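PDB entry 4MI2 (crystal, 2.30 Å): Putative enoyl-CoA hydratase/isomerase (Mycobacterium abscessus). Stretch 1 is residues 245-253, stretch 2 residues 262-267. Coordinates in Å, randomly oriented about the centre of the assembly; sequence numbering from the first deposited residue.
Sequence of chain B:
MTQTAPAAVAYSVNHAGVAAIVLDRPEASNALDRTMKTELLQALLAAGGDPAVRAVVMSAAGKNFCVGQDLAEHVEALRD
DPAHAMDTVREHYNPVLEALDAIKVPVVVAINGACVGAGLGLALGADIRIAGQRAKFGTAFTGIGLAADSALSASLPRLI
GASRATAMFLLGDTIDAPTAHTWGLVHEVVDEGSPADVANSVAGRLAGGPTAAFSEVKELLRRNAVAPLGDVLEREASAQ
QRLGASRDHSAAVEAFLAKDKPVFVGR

Stretch 1 (245-253) ASRDHSAAV
Stretch 2 (262-267) PVFVGR

The chain's C-terminal tail is pinned across the first turn of a helix by a two-way exchange of hydrogen bonds, in which the terminal carboxylate takes the free backbone amides at the helix start and an aspartate from that same turn takes backbone amides of the tail.

The helix runs from 247 through 253 and beyond, with phi/psi near -60/-45, and Ser246 sits at its N-cap with phi/psi of -73/154. Its chi1 of 69° (p) folds the hydroxyl back so that Ser246 OG accepts a weak capping bond from His249 N at 3.3 Å, a task for which a short polar side chain is well suited. The helical ladder then begins with a weak bond from Ser250 N to Ser246 O at 3.5 Å and continues with Ala251 N to Arg247 O at 2.9 Å.

The tail has no regular secondary structure and runs opposite to the helix: CA of Pro262 lies 5.5 Å from CA of Ala252, CA of Phe264 is 5.3 Å from CA of Asp248, and CA of Arg267 is 5.6 Å from CA of Ser246. Residues 262 to 264 are extended, with phi from -82° to -105° and psi from 125° to 151°. Val265 bends the path at -112/-6 and Gly266 turns it at 89/23, where a CB would jam against the preceding carbonyl oxygen, so glycine fits the bend.

This turn delivers the carboxylate of Arg267 to the helix start. Arg247 N donates to Arg267 O at 3.1 Å, and Asp248 N donates to Arg267 OXT at 2.9 Å with a nearly straight angle of 169°. First-turn amides have no helical carbonyl before them to pair with, and an anion here also suits the positive end of the helix dipole.

Asp248, buried and with CB directed toward the tail, returns the grip. With chi1 at -77° (m) and chi2 at -7°, its two oxygens receive successive amides: Val265 N donates to Asp248 OD1 at 2.9 Å, and Gly266 N donates to Asp248 OD2 at 2.8 Å. The price is a close approach of like charges, Asp248 OD1 lying 3.6 Å from Arg267 OXT, set against the amides that both carboxylates accept.

Apolar packing extends the contact along the helix. The CA-to-CB bond of Phe264 points sideways to the helix, and chi1 -63° (m) with chi2 -63° brings Phe264 CE1 to 3.9 Å from Ala252 CB, which meets the ring at its edge. Pro262 CB approaches Ala252 CA at 4.1 Å and Ala251 O at 3.9 Å; alanine's single methyl suits these close-packed positions, with Ala251 CB 4.1 Å from Val263 O.

Two tail residues direct their CA-to-CB bonds away from the helix: Val263, with chi1 179° (t), and Arg267, with phi -156° and chi1 to chi4 at 67°, -170°, 174° and -108°, contributing here through its carboxylate. Arg247 is modelled only to CB. Together the two stretches bury 396 Å², with Asp248 the residue most covered.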

ATOM      1  N   ALA B 245     -14.250 -11.936  26.885  1.00 34.12           N
ATOM      2  CA  ALA B 245     -15.143 -12.846  27.589  1.00 35.36           C
ATOM      3  C   ALA B 245     -15.047 -14.284  27.081  1.00 34.65           C
ATOM      4  O   ALA B 245     -15.750 -15.153  27.596  1.00 35.80           O
ATOM      5  CB  ALA B 245     -16.581 -12.351  27.468  1.00 37.14           C
ATOM      6  N   SER B 246     -14.195 -14.535  26.084  1.00 33.14           N
ATOM      7  CA  SER B 246     -14.030 -15.881  25.518  1.00 32.58           C
ATOM      8  C   SER B 246     -13.259 -16.825  26.450  1.00 32.67           C
ATOM      9  O   SER B 246     -12.458 -16.387  27.271  1.00 32.39           O
ATOM     10  CB  SER B 246     -13.321 -15.815  24.147  1.00 31.12           C
ATOM     11  OG  SER B 246     -11.964 -15.414  24.269  1.00 30.18           O
ATOM     12  N   ARG B 247     -13.506 -18.126  26.301  1.00 33.36           N
ATOM     13  CA  ARG B 247     -12.772 -19.155  27.050  1.00 33.80           C
ATOM     14  C   ARG B 247     -11.272 -19.074  26.738  1.00 32.80           C
ATOM     15  O   ARG B 247     -10.445 -19.007  27.643  1.00 32.65           O
ATOM     16  CB  ARG B 247     -13.309 -20.560  26.726  1.00 34.48           C
ATOM     17  N   ASP B 248     -10.939 -19.050  25.446  1.00 32.20           N
ATOM     18  CA  ASP B 248      -9.540 -19.019  24.998  1.00 31.61           C
ATOM     19  C   ASP B 248      -8.719 -17.908  25.627  1.00 31.73           C
ATOM     20  O   ASP B 248      -7.557 -18.112  25.981  1.00 31.83           O
ATOM     21  CB  ASP B 248      -9.465 -18.910  23.471  1.00 30.76           C
ATOM     22  CG  ASP B 248      -9.749 -20.223  22.790  1.00 30.85           C
ATOM     23  OD1 ASP B 248      -9.865 -21.243  23.498  1.00 32.03           O
ATOM     24  OD2 ASP B 248      -9.862 -20.252  21.554  1.00 30.28           O
ATOM     25  N   HIS B 249      -9.312 -16.731  25.775  1.00 32.19           N
ATOM     26  CA  HIS B 249      -8.582 -15.625  26.352  1.00 32.30           C
ATOM     27  C   HIS B 249      -8.271 -15.844  27.838  1.00 33.20           C
ATOM     28  O   HIS B 249      -7.171 -15.531  28.286  1.00 32.97           O
ATOM     29  CB  HIS B 249      -9.331 -14.317  26.155  1.00 32.70           C
ATOM     30  CG  HIS B 249      -8.738 -13.176  26.910  1.00 32.93           C
ATOM     31  ND1 HIS B 249      -7.488 -12.667  26.634  1.00 32.63           N
ATOM     32  CD2 HIS B 249      -9.215 -12.462  27.950  1.00 33.91           C
ATOM     33  CE1 HIS B 249      -7.232 -11.668  27.459  1.00 33.28           C
ATOM     34  NE2 HIS B 249      -8.265 -11.524  28.266  1.00 34.11           N
ATOM     35  N   SER B 250      -9.239 -16.355  28.595  1.00 34.38           N
ATOM     36  CA  SER B 250      -9.002 -16.696  30.003  1.00 35.60           C
ATOM     37  C   SER B 250      -7.954 -17.789  30.122  1.00 35.70           C
ATOM     38  O   SER B 250      -7.039 -17.689  30.938  1.00 35.63           O
ATOM     39  CB  SER B 250     -10.288 -17.143  30.708  1.00 36.73           C
ATOM     40  OG  SER B 250     -10.968 -16.022  31.224  1.00 37.44           O
ATOM     41  N   ALA B 251      -8.098 -18.821  29.289  1.00 36.13           N
ATOM     42  CA  ALA B 251      -7.124 -19.911  29.205  1.00 36.75           C
ATOM     43  C   ALA B 251      -5.704 -19.376  28.965  1.00 36.65           C
ATOM     44  O   ALA B 251      -4.755 -19.793  29.628  1.00 37.49           O
ATOM     45  CB  ALA B 251      -7.518 -20.891  28.107  1.00 36.60           C
ATOM     46  N   ALA B 252      -5.570 -18.430  28.045  1.00 36.16           N
ATOM     47  CA  ALA B 252      -4.266 -17.857  27.739  1.00 36.36           C
ATOM     48  C   ALA B 252      -3.654 -17.154  28.950  1.00 37.31           C
ATOM     49  O   ALA B 252      -2.461 -17.287  29.216  1.00 37.82           O
ATOM     50  CB  ALA B 252      -4.376 -16.889  26.571  1.00 35.61           C
ATOM     51  N   VAL B 253      -4.480 -16.403  29.672  1.00 38.03           N
ATOM     52  CA  VAL B 253      -4.023 -15.590  30.793  1.00 38.70           C
ATOM     53  C   VAL B 253      -3.690 -16.471  32.006  1.00 39.81           C
ATOM     54  O   VAL B 253      -2.694 -16.239  32.679  1.00 39.90           O
ATOM     55  CB  VAL B 253      -5.072 -14.515  31.165  1.00 38.99           C
ATOM     56  CG1 VAL B 253      -4.699 -13.801  32.456  1.00 39.69           C
ATOM     57  CG2 VAL B 253      -5.222 -13.506  30.028  1.00 38.88           C
ATOM     58  N   PRO B 262      -1.111 -22.930  26.953  1.00 42.09           N
ATOM     59  CA  PRO B 262      -2.572 -22.997  26.933  1.00 41.10           C
ATOM     60  C   PRO B 262      -3.116 -23.923  25.848  1.00 40.14           C
ATOM     61  O   PRO B 262      -2.490 -24.074  24.803  1.00 39.95           O
ATOM     62  CB  PRO B 262      -2.965 -21.558  26.597  1.00 40.14           C
ATOM     63  CG  PRO B 262      -1.864 -21.087  25.711  1.00 39.93           C
ATOM     64  CD  PRO B 262      -0.615 -21.726  26.255  1.00 41.09           C
ATOM     65  N   VAL B 263      -4.280 -24.514  26.097  1.00 39.68           N
ATOM     66  CA  VAL B 263      -5.023 -25.243  25.071  1.00 39.34           C
ATOM     67  C   VAL B 263      -6.190 -24.359  24.609  1.00 37.68           C
ATOM     68  O   VAL B 263      -6.980 -23.895  25.434  1.00 37.51           O
ATOM     69  CB  VAL B 263      -5.526 -26.604  25.605  1.00 41.14           C
ATOM     70  CG1 VAL B 263      -6.331 -27.358  24.549  1.00 41.48           C
ATOM     71  CG2 VAL B 263      -4.343 -27.449  26.053  1.00 42.43           C
ATOM     72  N   PHE B 264      -6.274 -24.114  23.297  1.00 36.16           N
ATOM     73  CA  PHE B 264      -7.325 -23.267  22.713  1.00 34.79           C
ATOM     74  C   PHE B 264      -8.381 -24.120  22.012  1.00 35.13           C
ATOM     75  O   PHE B 264      -8.033 -25.047  21.283  1.00 35.66           O
ATOM     76  CB  PHE B 264      -6.743 -22.294  21.684  1.00 33.32           C
ATOM     77  CG  PHE B 264      -5.771 -21.303  22.248  1.00 32.75           C
ATOM     78  CD1 PHE B 264      -6.177 -20.367  23.185  1.00 32.76           C
ATOM     79  CD2 PHE B 264      -4.458 -21.280  21.815  1.00 32.70           C
ATOM     80  CE1 PHE B 264      -5.285 -19.435  23.695  1.00 32.61           C
ATOM     81  CE2 PHE B 264      -3.559 -20.348  22.312  1.00 32.71           C
ATOM     82  CZ  PHE B 264      -3.972 -19.422  23.253  1.00 32.65           C
ATOM     83  N   VAL B 265      -9.660 -23.793  22.206  1.00 35.12           N
ATOM     84  CA  VAL B 265     -10.765 -24.528  21.555  1.00 35.53           C
ATOM     85  C   VAL B 265     -11.522 -23.716  20.497  1.00 34.59           C
ATOM     86  O   VAL B 265     -12.398 -24.246  19.830  1.00 34.69           O
ATOM     87  CB  VAL B 265     -11.785 -25.056  22.590  1.00 37.15           C
ATOM     88  CG1 VAL B 265     -11.134 -26.093  23.499  1.00 38.42           C
ATOM     89  CG2 VAL B 265     -12.381 -23.919  23.407  1.00 37.04           C
ATOM     90  N   GLY B 266     -11.197 -22.432  20.357  1.00 33.90           N
ATOM     91  CA  GLY B 266     -11.829 -21.581  19.349  1.00 33.51           C
ATOM     92  C   GLY B 266     -13.096 -20.865  19.786  1.00 34.38           C
ATOM     93  O   GLY B 266     -13.903 -20.490  18.949  1.00 34.23           O
ATOM     94  N   ARG B 267     -13.280 -20.669  21.090  1.00 35.78           N
ATOM     95  CA  ARG B 267     -14.395 -19.857  21.583  1.00 36.89           C
ATOM     96  C   ARG B 267     -14.098 -19.281  22.956  1.00 37.11           C
ATOM     97  O   ARG B 267     -14.955 -18.662  23.593  1.00 38.07           O
ATOM     98  CB  ARG B 267     -15.688 -20.672  21.607  1.00 39.01           C
ATOM     99  CG  ARG B 267     -15.709 -21.822  22.607  1.00 40.77           C
ATOM    100  CD  ARG B 267     -16.931 -22.702  22.381  1.00 42.67           C
ATOM    101  NE  ARG B 267     -16.927 -23.908  23.219  1.00 44.54           N
ATOM    102  CZ  ARG B 267     -16.707 -25.157  22.793  1.00 45.24           C
ATOM    103  NH1 ARG B 267     -16.459 -25.429  21.509  1.00 44.09           N
ATOM    104  NH2 ARG B 267     -16.742 -26.162  23.670  1.00 47.06           N
ATOM    105  OXT ARG B 267     -12.981 -19.401  23.456  1.00 36.43           O
TER